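Local coordinates for protein laccase (Uncultured bacterium, PDB 4F7K) that probably oxidises phenolic and related substrates with multiple copper ions while reducing molecular oxygen to water, as laccases do, at residues 234-239 / 276-281. Numbering follows the deposited sequence.
Sequences DIIADV and PALPPN
In the second cupredoxin-like domain of this multicopper oxidase, an irregular loop crosses one face of a beta-sheet. Leu278 of the loop meets Ile236 and Asp234 of strand 232-239 there. Residues 276-281 belong to the long loop between strands 256-261 and 290-295, and the second of these strands lies in a different sheet, beside strand 337-344. The touch is made by side chains alone and is loose. Leu278 CD2 lies 4.3 Å from Ile236 CD1, methyl to methyl. The Ile236 side chain is extended, with CD1 anti to CA (chi2 160°), and this carries the methyl out toward the leucine. Pro276 CD stays 4.7 Å from Ile236 CG2, beside the leucine contact. Val209, Arg185, Pro215 and Pro127 also touch Leu278, so the leucine is buried.

Asp234 brings a charged group to this apolar patch. Its carboxylate is held elsewhere: OD1 by a hydrogen bond to Thr98 OG1 and OD2 by a salt bridge to Arg185 NH2. Arg185 thus both pairs with the acid and packs on Leu278. The other leucine methyl, CD1, lies 4.2 Å from Asp234 OD2, a loose approach.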
loop_
_atom_site.group_PDB
_atom_site.type_symbol
_atom_site.label_atom_id
_atom_site.label_comp_id
_atom_site.label_asym_id
_atom_site.label_seq_id
_atom_site.Cartn_x
_atom_site.Cartn_y
_atom_site.Cartn_z
ATOM N N ASP A 234 5.109 8.176 -3.491
ATOM C CA ASP A 234 4.740 9.036 -4.624
ATOM C C ASP A 234 5.993 9.677 -5.244
ATOM O O ASP A 234 6.841 10.201 -4.550
ATOM C CB ASP A 234 3.765 10.155 -4.184
ATOM C CG ASP A 234 2.300 9.743 -4.271
ATOM O OD1 ASP A 234 1.987 8.521 -4.301
ATOM O OD2 ASP A 234 1.437 10.649 -4.330
ATOM N N ILE A 235 6.086 9.652 -6.562
ATOM C CA ILE A 235 7.202 10.243 -7.263
ATOM C C ILE A 235 6.691 11.241 -8.295
ATOM O O ILE A 235 5.794 10.946 -9.084
ATOM C CB ILE A 235 8.090 9.174 -7.921
ATOM C CG1 ILE A 235 8.983 8.531 -6.845
ATOM C CG2 ILE A 235 8.946 9.765 -9.049
ATOM C CD1 ILE A 235 9.357 7.144 -7.091
ATOM N N ILE A 236 7.247 12.455 -8.266
ATOM C CA ILE A 236 7.006 13.317 -9.384
ATOM C C ILE A 236 8.322 13.459 -10.124
ATOM O O ILE A 236 9.363 13.702 -9.523
ATOM C CB ILE A 236 6.392 14.659 -8.946
ATOM C CG1 ILE A 236 4.959 14.405 -8.446
ATOM C CG2 ILE A 236 6.425 15.652 -10.091
ATOM C CD1 ILE A 236 4.414 15.547 -7.546
ATOM N N ALA A 237 8.267 13.299 -11.437
ATOM C CA ALA A 237 9.456 13.335 -12.239
ATOM C C ALA A 237 9.107 13.746 -13.655
ATOM O O ALA A 237 7.942 13.686 -14.068
ATOM C CB ALA A 237 10.153 11.971 -12.220
ATOM N N ASP A 238 10.131 14.198 -14.378
ATOM C CA ASP A 238 10.002 14.586 -15.768
ATOM C C ASP A 238 10.540 13.455 -16.621
ATOM O O ASP A 238 11.549 12.818 -16.266
ATOM C CB ASP A 238 10.812 15.860 -16.036
ATOM C CG ASP A 238 10.285 17.078 -15.263
ATOM O OD1 ASP A 238 9.068 17.362 -15.321
ATOM O OD2 ASP A 238 11.105 17.760 -14.603
ATOM N N VAL A 239 9.876 13.207 -17.744
ATOM C CA VAL A 239 10.321 12.180 -18.676
ATOM C C VAL A 239 11.501 12.723 -19.474
ATOM O O VAL A 239 11.333 13.639 -20.304
ATOM C CB VAL A 239 9.197 11.761 -19.622
ATOM C CG1 VAL A 239 9.683 10.668 -20.561
ATOM C CG2 VAL A 239 7.968 11.312 -18.820
ATOM N N PRO A 276 7.725 20.396 -7.339
ATOM C CA PRO A 276 7.169 21.031 -6.143
ATOM C C PRO A 276 6.986 19.995 -5.026
ATOM O O PRO A 276 6.993 18.788 -5.292
ATOM C CB PRO A 276 5.811 21.522 -6.632
ATOM C CG PRO A 276 5.389 20.426 -7.602
ATOM C CD PRO A 276 6.667 20.020 -8.303
ATOM N N ALA A 277 6.844 20.463 -3.790
ATOM C CA ALA A 277 6.475 19.581 -2.692
ATOM C C ALA A 277 4.947 19.488 -2.610
ATOM O O ALA A 277 4.234 20.420 -2.998
ATOM C CB ALA A 277 7.055 20.097 -1.385
ATOM N N LEU A 278 4.449 18.366 -2.102
ATOM C CA LEU A 278 3.007 18.214 -1.863
ATOM C C LEU A 278 2.556 19.011 -0.622
ATOM O O LEU A 278 3.307 19.116 0.354
ATOM C CB LEU A 278 2.617 16.728 -1.739
ATOM C CG LEU A 278 2.778 15.873 -3.004
ATOM C CD1 LEU A 278 2.506 14.416 -2.709
ATOM C CD2 LEU A 278 1.874 16.351 -4.141
ATOM N N PRO A 279 1.330 19.568 -0.658
ATOM C CA PRO A 279 0.782 20.243 0.531
ATOM C C PRO A 279 0.638 19.250 1.690
ATOM O O PRO A 279 0.277 18.079 1.462
ATOM C CB PRO A 279 -0.590 20.752 0.066
ATOM C CG PRO A 279 -0.894 20.023 -1.200
ATOM C CD PRO A 279 0.421 19.650 -1.820
ATOM N N PRO A 280 0.953 19.688 2.921
ATOM C CA PRO A 280 1.028 18.721 4.019
ATOM C C PRO A 280 -0.348 18.257 4.468
ATOM O O PRO A 280 -1.335 18.941 4.242
ATOM C CB PRO A 280 1.724 19.515 5.155
ATOM C CG PRO A 280 2.218 20.801 4.517
ATOM C CD PRO A 280 1.289 21.058 3.375
ATOM N N ASN A 281 -0.396 17.078 5.068
ATOM C CA ASN A 281 -1.589 16.567 5.751
ATOM C C ASN A 281 -1.464 16.940 7.214
ATOM O O ASN A 281 -0.357 17.194 7.659
ATOM C CB ASN A 281 -1.662 15.034 5.592
ATOM C CG ASN A 281 -2.092 14.616 4.207
ATOM O OD1 ASN A 281 -1.697 13.541 3.699
ATOM N ND2 ASN A 281 -2.928 15.445 3.583
#